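Local coordinates for protein AGR_C_1268p (Agrobacterium tumefaciens str. C58, PDB 2GHS) that probably acts as a metal-dependent gluconolactonase of the SMP-30/regucalcin family, a beta-propeller that binds one divalent cation per subunit, at residues L49-D57 / T273-P281; P181-D189 / M232-I243. All coordinates share one frame; numbering follows the deposited sequence.

Interaction 1 (L49-D57 / T273-P281); sequences LLGEGPTFD and TTCPAFIGP. With EDO (1,2-ethanediol), chain D.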
ATOM      1  N   LEU A  49     -13.426   5.834   4.176  1.00 12.63           N
ATOM      2  CA  LEU A  49     -13.271   7.092   3.437  1.00 11.21           C
ATOM      3  C   LEU A  49     -12.024   6.999   2.571  1.00 11.01           C
ATOM      4  O   LEU A  49     -12.070   7.305   1.377  1.00 11.65           O
ATOM      5  CB  LEU A  49     -13.209   8.261   4.410  1.00 13.25           C
ATOM      6  CG  LEU A  49     -13.016   9.631   3.820  1.00 17.78           C
ATOM      7  CD1 LEU A  49     -14.192   9.931   2.930  1.00 21.56           C
ATOM      8  CD2 LEU A  49     -12.859  10.633   4.991  1.00 27.12           C
ATOM      9  N   LEU A  50     -10.922   6.508   3.147  1.00 10.92           N
ATOM     10  CA  LEU A  50      -9.692   6.327   2.374  1.00 10.87           C
ATOM     11  C   LEU A  50      -8.968   5.099   2.906  1.00 10.64           C
ATOM     12  O   LEU A  50      -8.042   5.189   3.736  1.00  9.70           O
ATOM     13  CB  LEU A  50      -8.827   7.597   2.403  1.00 12.53           C
ATOM     14  CG  LEU A  50      -7.582   7.555   1.504  1.00 14.22           C
ATOM     15  CD1 LEU A  50      -7.927   7.127   0.121  1.00 20.61           C
ATOM     16  CD2 LEU A  50      -6.846   8.903   1.481  1.00 13.96           C
ATOM     17  N   GLY A  51      -9.430   3.931   2.462  1.00 11.68           N
ATOM     18  CA  GLY A  51      -8.827   2.696   2.862  1.00 10.42           C
ATOM     19  C   GLY A  51      -7.485   2.582   2.186  1.00 10.34           C
ATOM     20  O   GLY A  51      -7.406   2.805   0.956  1.00 13.12           O
ATOM     21  N   GLU A  52      -6.428   2.255   2.951  1.00  9.80           N
ATOM     22  CA  GLU A  52      -5.070   2.186   2.388  1.00 10.83           C
ATOM     23  C   GLU A  52      -4.093   1.382   3.225  1.00  9.55           C
ATOM     24  O   GLU A  52      -4.372   1.026   4.386  1.00  8.72           O
ATOM     25  CB  GLU A  52      -4.472   3.609   2.216  1.00 14.80           C
ATOM     26  CG  GLU A  52      -4.502   4.226   0.799  1.00 21.07           C
ATOM     27  CD  GLU A  52      -3.569   3.538  -0.251  1.00 24.08           C
ATOM     28  OE1 GLU A  52      -2.955   2.472   0.085  1.00 27.70           O
ATOM     29  OE2 GLU A  52      -3.480   4.085  -1.406  1.00 33.22           O
ATOM     30  N   GLY A  53      -2.936   1.073   2.629  1.00 10.34           N
ATOM     31  CA  GLY A  53      -1.884   0.445   3.389  1.00  9.30           C
ATOM     32  C   GLY A  53      -2.130  -0.943   3.991  1.00  8.34           C
ATOM     33  O   GLY A  53      -1.601  -1.230   5.069  1.00 10.68           O
ATOM     34  N   PRO A  54      -2.896  -1.809   3.310  1.00  7.11           N
ATOM     35  CA  PRO A  54      -3.176  -3.110   3.937  1.00  7.98           C
ATOM     36  C   PRO A  54      -1.958  -3.993   4.038  1.00  8.05           C
ATOM     37  O   PRO A  54      -1.069  -3.930   3.150  1.00  8.88           O
ATOM     38  CB  PRO A  54      -4.156  -3.785   2.946  1.00  8.30           C
ATOM     39  CG  PRO A  54      -3.891  -3.129   1.669  1.00  8.24           C
ATOM     40  CD  PRO A  54      -3.516  -1.697   1.992  1.00  8.32           C
ATOM     41  N   THR A  55      -1.899  -4.833   5.072  1.00  9.18           N
ATOM     42  CA  THR A  55      -0.818  -5.807   5.203  1.00  8.16           C
ATOM     43  C   THR A  55      -1.320  -6.957   6.073  1.00 10.77           C
ATOM     44  O   THR A  55      -2.406  -6.862   6.673  1.00 10.97           O
ATOM     45  CB  THR A  55       0.481  -5.120   5.764  1.00 12.55           C
ATOM     46  OG1 THR A  55       1.579  -6.041   5.735  1.00 12.87           O
ATOM     47  CG2 THR A  55       0.288  -4.622   7.165  1.00 13.37           C
ATOM     48  N   PHE A  56      -0.607  -8.078   6.077  1.00 10.31           N
ATOM     49  CA  PHE A  56      -1.085  -9.262   6.760  1.00 10.21           C
ATOM     50  C   PHE A  56       0.019  -9.741   7.706  1.00  9.20           C
ATOM     51  O   PHE A  56       1.212  -9.753   7.338  1.00  9.78           O
ATOM     52  CB  PHE A  56      -1.362 -10.385   5.759  1.00  7.57           C
ATOM     53  CG  PHE A  56      -2.007 -11.617   6.363  1.00  8.60           C
ATOM     54  CD1 PHE A  56      -3.289 -11.590   6.890  1.00  8.12           C
ATOM     55  CD2 PHE A  56      -1.339 -12.804   6.323  1.00 11.99           C
ATOM     56  CE1 PHE A  56      -3.838 -12.741   7.420  1.00 10.72           C
ATOM     57  CE2 PHE A  56      -1.906 -13.948   6.823  1.00 11.57           C
ATOM     58  CZ  PHE A  56      -3.142 -13.908   7.365  1.00  8.62           C
ATOM     59  N   ASP A  57      -0.397 -10.109   8.911  1.00  8.45           N
ATOM     60  CA  ASP A  57       0.457 -10.799   9.914  1.00  7.86           C
ATOM     61  C   ASP A  57       0.141 -12.287   9.965  1.00  7.50           C
ATOM     62  O   ASP A  57      -0.856 -12.683  10.561  1.00  9.41           O
ATOM     63  CB  ASP A  57       0.251 -10.150  11.304  1.00 10.24           C
ATOM     64  CG  ASP A  57       1.194 -10.700  12.379  1.00 15.86           C
ATOM     65  OD1 ASP A  57       1.821 -11.768  12.173  1.00 10.32           O
ATOM     66  OD2 ASP A  57       1.312 -10.047  13.455  1.00 20.84           O
ATOM     67  N   THR A 273     -10.225   2.075  -6.234  1.00  6.55           N
ATOM     68  CA  THR A 273      -9.438   0.949  -5.753  1.00  6.65           C
ATOM     69  C   THR A 273      -8.093   1.508  -5.280  1.00  7.08           C
ATOM     70  O   THR A 273      -7.433   2.269  -6.022  1.00  7.78           O
ATOM     71  CB  THR A 273      -9.164  -0.039  -6.875  1.00  8.97           C
ATOM     72  OG1 THR A 273     -10.226  -0.037  -7.796  1.00 12.86           O
ATOM     73  CG2 THR A 273      -8.959  -1.449  -6.331  1.00 14.25           C
ATOM     74  N   THR A 274      -7.658   1.145  -4.071  1.00  6.74           N
ATOM     75  CA  THR A 274      -6.435   1.764  -3.548  1.00  7.20           C
ATOM     76  C   THR A 274      -5.207   0.863  -3.388  1.00  9.00           C
ATOM     77  O   THR A 274      -4.126   1.299  -3.690  1.00  8.18           O
ATOM     78  CB  THR A 274      -6.683   2.446  -2.205  1.00 10.50           C
ATOM     79  OG1 THR A 274      -7.315   1.539  -1.328  1.00  9.16           O
ATOM     80  CG2 THR A 274      -7.557   3.670  -2.390  1.00  8.88           C
ATOM     81  N   CYS A 275      -5.364  -0.370  -2.948  1.00  5.39           N
ATOM     82  CA  CYS A 275      -4.196  -1.194  -2.646  1.00  6.97           C
ATOM     83  C   CYS A 275      -4.529  -2.670  -2.471  1.00  6.13           C
ATOM     84  O   CYS A 275      -5.522  -2.988  -1.834  1.00  7.22           O
ATOM     85  CB  CYS A 275      -3.470  -0.694  -1.384  1.00 10.28           C
ATOM     86  SG  CYS A 275      -1.756  -1.295  -1.233  1.00 11.19           S
ATOM     87  N   PRO A 276      -3.688  -3.552  -3.040  1.00  7.52           N
ATOM     88  CA  PRO A 276      -3.791  -4.983  -2.714  1.00  9.20           C
ATOM     89  C   PRO A 276      -2.887  -5.447  -1.561  1.00  8.79           C
ATOM     90  O   PRO A 276      -1.900  -4.791  -1.204  1.00  7.75           O
ATOM     91  CB  PRO A 276      -3.383  -5.639  -4.021  1.00  9.08           C
ATOM     92  CG  PRO A 276      -2.493  -4.667  -4.683  1.00 11.81           C
ATOM     93  CD  PRO A 276      -2.646  -3.326  -4.050  1.00  7.49           C
ATOM     94  N   ALA A 277      -3.166  -6.624  -1.033  1.00  7.24           N
ATOM     95  CA  ALA A 277      -2.293  -7.263  -0.034  1.00  6.90           C
ATOM     96  C   ALA A 277      -2.450  -8.784  -0.125  1.00  7.10           C
ATOM     97  O   ALA A 277      -3.549  -9.257  -0.311  1.00  8.38           O
ATOM     98  CB  ALA A 277      -2.620  -6.778   1.365  1.00  7.08           C
ATOM     99  N   PHE A 278      -1.349  -9.536  -0.000  1.00  6.31           N
ATOM    100  CA  PHE A 278      -1.415 -10.975   0.137  1.00  7.53           C
ATOM    101  C   PHE A 278      -1.871 -11.353   1.528  1.00  7.28           C
ATOM    102  O   PHE A 278      -1.348 -10.841   2.519  1.00  7.00           O
ATOM    103  CB  PHE A 278      -0.058 -11.625  -0.133  1.00  7.24           C
ATOM    104  CG  PHE A 278       0.499 -11.309  -1.495  1.00  6.37           C
ATOM    105  CD1 PHE A 278      -0.226 -11.676  -2.644  1.00  8.89           C
ATOM    106  CD2 PHE A 278       1.727 -10.673  -1.643  1.00  5.43           C
ATOM    107  CE1 PHE A 278       0.256 -11.395  -3.924  1.00  9.10           C
ATOM    108  CE2 PHE A 278       2.229 -10.403  -2.928  1.00  4.88           C
ATOM    109  CZ  PHE A 278       1.486 -10.750  -4.058  1.00  6.56           C
ATOM    110  N   ILE A 279      -2.827 -12.279   1.596  1.00  5.98           N
ATOM    111  CA  ILE A 279      -3.405 -12.708   2.857  1.00  5.87           C
ATOM    112  C   ILE A 279      -3.598 -14.216   2.845  1.00  7.82           C
ATOM    113  O   ILE A 279      -3.503 -14.880   1.803  1.00  7.49           O
ATOM    114  CB  ILE A 279      -4.779 -12.006   3.184  1.00  7.91           C
ATOM    115  CG1 ILE A 279      -5.846 -12.393   2.164  1.00  7.44           C
ATOM    116  CG2 ILE A 279      -4.604 -10.542   3.258  1.00 10.05           C
ATOM    117  CD1 ILE A 279      -7.244 -12.026   2.576  1.00 10.83           C
ATOM    118  N   GLY A 280      -3.947 -14.751   4.007  1.00  5.91           N
ATOM    119  CA  GLY A 280      -4.146 -16.162   4.181  1.00  6.83           C
ATOM    120  C   GLY A 280      -2.877 -16.941   4.495  1.00  6.77           C
ATOM    121  O   GLY A 280      -1.761 -16.428   4.334  1.00  7.75           O
ATOM    122  N   PRO A 281      -3.043 -18.180   4.942  1.00  8.03           N
ATOM    123  CA  PRO A 281      -1.923 -18.941   5.468  1.00 11.13           C
ATOM    124  C   PRO A 281      -0.845 -19.260   4.476  1.00 12.99           C
ATOM    125  O   PRO A 281       0.288 -19.552   4.899  1.00 14.12           O
ATOM    126  CB  PRO A 281      -2.573 -20.227   6.013  1.00 13.72           C
ATOM    127  CG  PRO A 281      -3.923 -20.255   5.474  1.00  8.85           C
ATOM    128  CD  PRO A 281      -4.326 -18.872   5.134  1.00  8.34           C
TER
HETATM  129  C1  EDO D 317      -3.788   8.895  -2.345  1.00 38.38           C
HETATM  130  O1  EDO D 317      -3.876   8.663  -0.935  1.00 27.71           O
HETATM  131  C2  EDO D 317      -3.924   7.528  -3.030  1.00 35.85           C
HETATM  132  O2  EDO D 317      -2.848   6.641  -2.646  1.00 25.51           O
HETATM  133  O   HOH W   1      -0.005  -5.029   0.729  1.00 13.17           O
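The hydroxyl OG1 of Thr274 donates to Gly51 O at 2.6 Å. It comes from above the carbonyl plane rather than along a lone pair. OG1 is also hydrogen-bonded to the hydroxyl of Thr289, so two partners grip it. Further along, a water donates to both Pro54 O (2.9 Å) and Pro276 O (2.7 Å), bridging the two backbones.

Glu52 bends at its second side-chain torsion (chi2 -68°), which lays its carboxylate over Thr274 CB. Its OE1 accepts the Gly53 N-H at 2.9 Å on the anti lone pair, which steadies the carboxylate. Glu52 OE2 accepts a bond from O2 of a bound 1,2-ethanediol, also at 2.9 Å. Glu52 is a predicted ligand of the divalent cation, so this end of the contact faces the probable active site.

Apolar contacts fill the rest. Pro54 CD meets Cys275 CB at 3.5 Å, and Pro54 CB meets Ala277 CB at 3.7 Å. Phe56 has CG anti to its backbone N, which lays the ring over the opposite backbone. Ile279 CA makes a CH-pi contact, 4.1 Å from the centroid of the Phe56 ring and 17° off its normal. Gly280 N lies over the same face.

Strands 51-57 and 273-279 run almost exactly parallel, 3° apart. They are edge strands of two separate sheets, neighbouring each other in the propeller. Gly51 is backbone-bonded to Ser290, and Pro54 packs on Leu287 of strand 285-290. Strand 231-237 also packs on the contact: Asp233 touches Glu52 and Thr274, and Val236 touches Pro276 and Phe278.

Interaction 2 (P181-D189 / M232-I243); sequences PNSICFSPD and MDGSVCDAEGHI. With EDO (1,2-ethanediol), chain D.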
ATOM      1  N   PRO A 181       3.110   9.632  -4.481  1.00  9.90           N
ATOM      2  CA  PRO A 181       3.887   8.385  -4.573  1.00  9.31           C
ATOM      3  C   PRO A 181       3.034   7.172  -4.376  1.00 10.13           C
ATOM      4  O   PRO A 181       2.114   7.168  -3.558  1.00  8.67           O
ATOM      5  CB  PRO A 181       4.938   8.532  -3.467  1.00  8.15           C
ATOM      6  CG  PRO A 181       4.347   9.460  -2.520  1.00 16.19           C
ATOM      7  CD  PRO A 181       3.406  10.363  -3.225  1.00 12.13           C
ATOM      8  N   ASN A 182       3.274   6.141  -5.175  1.00 10.86           N
ATOM      9  CA  ASN A 182       2.455   4.929  -5.085  1.00  8.87           C
ATOM     10  C   ASN A 182       3.153   3.761  -5.728  1.00  9.12           C
ATOM     11  O   ASN A 182       4.319   3.867  -6.147  1.00  9.57           O
ATOM     12  CB  ASN A 182       1.084   5.224  -5.740  1.00  9.83           C
ATOM     13  CG  ASN A 182      -0.075   5.208  -4.759  1.00 10.84           C
ATOM     14  OD1 ASN A 182      -0.159   4.310  -3.911  1.00 15.45           O
ATOM     15  ND2 ASN A 182      -1.049   6.137  -4.955  1.00 12.45           N
ATOM     16  N   SER A 183       2.447   2.634  -5.786  1.00  9.25           N
ATOM     17  CA  SER A 183       2.945   1.390  -6.399  1.00  9.29           C
ATOM     18  C   SER A 183       4.271   0.910  -5.941  1.00  9.02           C
ATOM     19  O   SER A 183       4.990   0.254  -6.690  1.00  9.73           O
ATOM     20  CB  SER A 183       2.934   1.524  -7.926  1.00 10.58           C
ATOM     21  OG  SER A 183       3.163   0.266  -8.590  1.00 12.39           O
ATOM     22  N   ILE A 184       4.626   1.234  -4.700  1.00  7.79           N
ATOM     23  CA  ILE A 184       5.906   0.773  -4.149  1.00 10.17           C
ATOM     24  C   ILE A 184       5.877  -0.718  -3.865  1.00  9.65           C
ATOM     25  O   ILE A 184       5.016  -1.231  -3.116  1.00  8.10           O
ATOM     26  CB  ILE A 184       6.273   1.570  -2.889  1.00  9.65           C
ATOM     27  CG1 ILE A 184       6.458   3.071  -3.223  1.00 11.24           C
ATOM     28  CG2 ILE A 184       7.533   1.017  -2.291  1.00 12.32           C
ATOM     29  CD1 ILE A 184       6.612   3.902  -1.954  1.00 12.74           C
ATOM     30  N   CYS A 185       6.785  -1.438  -4.521  1.00  9.14           N
ATOM     31  CA  CYS A 185       6.930  -2.860  -4.281  1.00  9.26           C
ATOM     32  C   CYS A 185       8.252  -3.334  -4.857  1.00  8.31           C
ATOM     33  O   CYS A 185       9.001  -2.564  -5.440  1.00  9.36           O
ATOM     34  CB  CYS A 185       5.748  -3.655  -4.888  1.00  8.51           C
ATOM     35  SG  CYS A 185       5.562  -3.493  -6.642  1.00 11.74           S
ATOM     36  N   PHE A 186       8.575  -4.596  -4.637  1.00  9.02           N
ATOM     37  CA  PHE A 186       9.895  -5.121  -4.910  1.00  8.52           C
ATOM     38  C   PHE A 186       9.866  -6.485  -5.594  1.00  9.69           C
ATOM     39  O   PHE A 186       8.982  -7.292  -5.355  1.00  9.93           O
ATOM     40  CB  PHE A 186      10.719  -5.234  -3.603  1.00  8.89           C
ATOM     41  CG  PHE A 186      10.780  -3.940  -2.865  1.00  6.92           C
ATOM     42  CD1 PHE A 186      11.610  -2.919  -3.287  1.00  9.78           C
ATOM     43  CD2 PHE A 186       9.972  -3.731  -1.770  1.00  7.80           C
ATOM     44  CE1 PHE A 186      11.600  -1.684  -2.617  1.00 10.97           C
ATOM     45  CE2 PHE A 186       9.942  -2.526  -1.085  1.00  9.56           C
ATOM     46  CZ  PHE A 186      10.754  -1.478  -1.508  1.00  8.91           C
ATOM     47  N   SER A 187      10.862  -6.750  -6.424  1.00  8.99           N
ATOM     48  CA  SER A 187      10.986  -8.030  -7.103  1.00  8.37           C
ATOM     49  C   SER A 187      11.285  -9.154  -6.123  1.00  8.09           C
ATOM     50  O   SER A 187      11.748  -8.890  -4.991  1.00  9.20           O
ATOM     51  CB  SER A 187      12.072  -7.921  -8.160  1.00 10.79           C
ATOM     52  OG  SER A 187      13.346  -7.807  -7.571  1.00 10.52           O
ATOM     53  N   PRO A 188      11.081 -10.413  -6.545  1.00 12.12           N
ATOM     54  CA  PRO A 188      11.262 -11.527  -5.634  1.00 14.51           C
ATOM     55  C   PRO A 188      12.633 -11.636  -4.991  1.00 14.89           C
ATOM     56  O   PRO A 188      12.728 -12.005  -3.830  1.00 17.88           O
ATOM     57  CB  PRO A 188      10.978 -12.755  -6.514  1.00 13.29           C
ATOM     58  CG  PRO A 188       9.993 -12.253  -7.514  1.00 13.71           C
ATOM     59  CD  PRO A 188      10.548 -10.867  -7.859  1.00 12.97           C
ATOM     60  N   ASP A 189      13.692 -11.238  -5.695  1.00 13.04           N
ATOM     61  CA  ASP A 189      15.009 -11.330  -5.083  1.00 12.30           C
ATOM     62  C   ASP A 189      15.472 -10.053  -4.420  1.00 11.65           C
ATOM     63  O   ASP A 189      16.596 -10.018  -3.943  1.00 12.16           O
ATOM     64  CB  ASP A 189      16.013 -11.867  -6.061  1.00 12.51           C
ATOM     65  CG  ASP A 189      16.303 -10.948  -7.200  1.00 18.38           C
ATOM     66  OD1 ASP A 189      15.780  -9.825  -7.285  1.00 21.56           O
ATOM     67  OD2 ASP A 189      17.068 -11.411  -8.088  1.00 30.69           O
HETATM   68  N   MSE A 232      -2.593   4.784 -11.169  1.00  9.78           N
HETATM   69  CA  MSE A 232      -1.887   3.634 -10.594  1.00  9.06           C
HETATM   70  C   MSE A 232      -1.672   3.920  -9.118  1.00 10.12           C
HETATM   71  O   MSE A 232      -0.956   4.862  -8.748  1.00 11.47           O
HETATM   72  CB  MSE A 232      -0.570   3.366 -11.296  1.00 11.70           C
HETATM   73  CG  MSE A 232      -0.751   3.035 -12.747  1.00 11.88           C
HETATM   74 SE   MSE A 232       0.982   2.583 -13.564  1.00 17.08          SE
HETATM   75  CE  MSE A 232       0.918   0.656 -13.342  1.00 24.63           C
ATOM     76  N   ASP A 233      -2.316   3.107  -8.271  1.00  8.86           N
ATOM     77  CA  ASP A 233      -2.242   3.310  -6.830  1.00  9.17           C
ATOM     78  C   ASP A 233      -1.309   2.241  -6.218  1.00 10.47           C
ATOM     79  O   ASP A 233      -0.222   2.031  -6.743  1.00  9.42           O
ATOM     80  CB  ASP A 233      -3.671   3.301  -6.228  1.00  9.51           C
ATOM     81  CG  ASP A 233      -4.245   4.684  -6.062  1.00 21.40           C
ATOM     82  OD1 ASP A 233      -3.952   5.583  -6.902  1.00 21.31           O
ATOM     83  OD2 ASP A 233      -4.996   4.871  -5.090  1.00 21.94           O
ATOM     84  N   GLY A 234      -1.704   1.565  -5.121  1.00  9.30           N
ATOM     85  CA  GLY A 234      -0.817   0.611  -4.467  1.00  9.73           C
ATOM     86  C   GLY A 234      -0.612  -0.638  -5.282  1.00  8.36           C
ATOM     87  O   GLY A 234      -1.458  -0.998  -6.127  1.00  8.51           O
ATOM     88  N   SER A 235       0.553  -1.252  -5.071  1.00  8.71           N
ATOM     89  CA  SER A 235       0.920  -2.499  -5.732  1.00  8.52           C
ATOM     90  C   SER A 235       1.626  -3.500  -4.855  1.00 10.90           C
ATOM     91  O   SER A 235       2.343  -3.126  -3.921  1.00 10.01           O
ATOM     92  CB  SER A 235       1.868  -2.239  -6.893  1.00  9.23           C
ATOM     93  OG  SER A 235       1.267  -1.442  -7.905  1.00  9.57           O
ATOM     94  N   VAL A 236       1.430  -4.764  -5.212  1.00  9.03           N
ATOM     95  CA  VAL A 236       2.242  -5.884  -4.688  1.00  8.45           C
ATOM     96  C   VAL A 236       2.904  -6.586  -5.862  1.00  8.70           C
ATOM     97  O   VAL A 236       2.531  -6.419  -7.001  1.00  9.14           O
ATOM     98  CB  VAL A 236       1.466  -6.857  -3.804  1.00  9.53           C
ATOM     99  CG1 VAL A 236       1.007  -6.178  -2.515  1.00 12.85           C
ATOM    100  CG2 VAL A 236       0.304  -7.490  -4.568  1.00 13.00           C
ATOM    101  N   CYS A 237       3.937  -7.343  -5.555  1.00  8.36           N
ATOM    102  CA  CYS A 237       4.707  -8.077  -6.528  1.00  9.48           C
ATOM    103  C   CYS A 237       4.734  -9.548  -6.063  1.00  9.39           C
ATOM    104  O   CYS A 237       5.114  -9.854  -4.914  1.00  8.97           O
ATOM    105  CB  CYS A 237       6.089  -7.454  -6.653  1.00  9.28           C
ATOM    106  SG  CYS A 237       7.127  -8.175  -7.917  1.00 12.43           S
ATOM    107  N   ASP A 238       4.235 -10.456  -6.916  1.00  9.80           N
ATOM    108  CA  ASP A 238       4.100 -11.845  -6.507  1.00  8.55           C
ATOM    109  C   ASP A 238       5.424 -12.652  -6.626  1.00  9.19           C
ATOM    110  O   ASP A 238       6.478 -12.113  -6.937  1.00  9.69           O
ATOM    111  CB  ASP A 238       2.908 -12.528  -7.207  1.00  8.56           C
ATOM    112  CG  ASP A 238       3.125 -12.782  -8.679  1.00  8.19           C
ATOM    113  OD1 ASP A 238       4.287 -12.781  -9.146  1.00  9.93           O
ATOM    114  OD2 ASP A 238       2.102 -13.018  -9.416  1.00  9.97           O
ATOM    115  N   ALA A 239       5.349 -13.949  -6.334  1.00  9.86           N
ATOM    116  CA  ALA A 239       6.549 -14.761  -6.210  1.00 12.50           C
ATOM    117  C   ALA A 239       7.209 -14.954  -7.565  1.00 13.55           C
ATOM    118  O   ALA A 239       8.392 -15.298  -7.616  1.00 12.60           O
ATOM    119  CB  ALA A 239       6.219 -16.111  -5.614  1.00 15.96           C
ATOM    120  N   GLU A 240       6.438 -14.788  -8.640  1.00  8.99           N
ATOM    121  CA  GLU A 240       6.953 -14.861 -10.012  1.00 11.24           C
ATOM    122  C   GLU A 240       7.463 -13.518 -10.529  1.00 12.72           C
ATOM    123  O   GLU A 240       8.044 -13.471 -11.613  1.00 18.16           O
ATOM    124  CB  GLU A 240       5.858 -15.285 -10.964  1.00 12.76           C
ATOM    125  CG  GLU A 240       5.599 -16.707 -10.961  1.00 19.90           C
ATOM    126  CD  GLU A 240       4.688 -17.078 -12.149  1.00 32.86           C
ATOM    127  OE1 GLU A 240       4.377 -16.193 -13.047  1.00 21.48           O
ATOM    128  OE2 GLU A 240       4.314 -18.263 -12.159  1.00 28.30           O
ATOM    129  N   GLY A 241       7.237 -12.433  -9.799  1.00 10.16           N
ATOM    130  CA  GLY A 241       7.655 -11.113 -10.188  1.00 11.28           C
ATOM    131  C   GLY A 241       6.598 -10.291 -10.894  1.00 12.52           C
ATOM    132  O   GLY A 241       6.909  -9.177 -11.319  1.00 12.23           O
ATOM    133  N   HIS A 242       5.366 -10.800 -11.044  1.00  9.47           N
ATOM    134  CA  HIS A 242       4.280  -9.994 -11.623  1.00 10.57           C
ATOM    135  C   HIS A 242       3.895  -8.907 -10.656  1.00  9.33           C
ATOM    136  O   HIS A 242       3.835  -9.120  -9.437  1.00 10.73           O
ATOM    137  CB  HIS A 242       3.040 -10.844 -11.940  1.00  9.46           C
ATOM    138  CG  HIS A 242       3.200 -11.752 -13.119  1.00  8.94           C
ATOM    139  ND1 HIS A 242       2.116 -12.278 -13.823  1.00 11.46           N
ATOM    140  CD2 HIS A 242       4.307 -12.307 -13.663  1.00  9.01           C
ATOM    141  CE1 HIS A 242       2.565 -13.050 -14.789  1.00 11.76           C
ATOM    142  NE2 HIS A 242       3.889 -13.093 -14.717  1.00 11.52           N
ATOM    143  N   ILE A 243       3.531  -7.743 -11.198  1.00  8.53           N
ATOM    144  CA  ILE A 243       3.024  -6.611 -10.407  1.00  9.18           C
ATOM    145  C   ILE A 243       1.506  -6.599 -10.473  1.00  9.62           C
ATOM    146  O   ILE A 243       0.924  -6.708 -11.554  1.00  9.48           O
ATOM    147  CB  ILE A 243       3.643  -5.287 -10.917  1.00 11.39           C
ATOM    148  CG1 ILE A 243       5.168  -5.301 -10.678  1.00 13.37           C
ATOM    149  CG2 ILE A 243       2.911  -4.096 -10.300  1.00 13.27           C
ATOM    150  CD1 ILE A 243       5.874  -4.144 -11.250  1.00 22.89           C
TER
HETATM  151  C1  EDO D 317      -3.788   8.895  -2.345  1.00 38.38           C
HETATM  152  O1  EDO D 317      -3.876   8.663  -0.935  1.00 27.71           O
HETATM  153  C2  EDO D 317      -3.924   7.528  -3.030  1.00 35.85           C
HETATM  154  O2  EDO D 317      -2.848   6.641  -2.646  1.00 25.51           O
HETATM  155  O   HOH W   2       2.304  -0.238  -2.893  1.00 10.58           O
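The amide of Asn182 and the carboxylate of Asp233 cross obliquely, their planes 26° apart. Asn182 ND2 packs 3.5 Å from Asp233 OD1, while Asn182 OD1 lies against the Asp233 backbone. The bonded partners of ND2 are O2 of the bound 1,2-ethanediol, at 3.0 Å, and Thr198 OG1. The 1,2-ethanediol C2 reaches the carboxylate too, beside Asp233 OD2.

Backbone bonding between the strands is sparse. Ser183 N gives a weak bond to Asp233 O at 2.9 Å. The hydroxyls Ser183 OG and Ser235 OG then meet tip to tip at 2.6 Å. Ser183 OG is anti to its backbone N (chi1 -169°), which directs it at its partner, and Asn245 ND2 also bonds Ser235 OG. A water accepts from Ser235 N at 3.0 Å and lies 2.9 Å from Ile184 O.

Sulfur and proline packing follows. Cys185 SG lies 4.0 Å from Cys237 CB. Pro188 CG rests 3.4 Å from Ala239 O, on the type I turn Asp238-Gly241.

The chemistry changes from polar side chains to sulfur and proline packing, partly against backbone carbonyls. Asn182 and Asp233 are predicted cation ligands, and Asp233 the predicted proton donor/acceptor. A diol, probably from the crystallisation liquor, is hydrogen-bonded to Asn182 and packed against Asp233. It only suggests a substrate pocket here.

Overall arrangement
From the N terminus the chain reaches strand 51-57, then runs through the successive propeller sheets before strand 273-279 returns beside it. Interaction 1 closes this long loop. Interaction 2 is nested inside it and closes a shorter loop between strand 170-186 and strand 231-237. Each contact joins strands of two different sheets. The two contacts meet where segments 232-243 and 273-281 lie side by side: Thr274 O and Gly234 N are 2.8 Å apart, a probable hydrogen bond. Glu52, Asn182 and Asp233 thus gather from three sheets around one 1,2-ethanediol, at the predicted cation site.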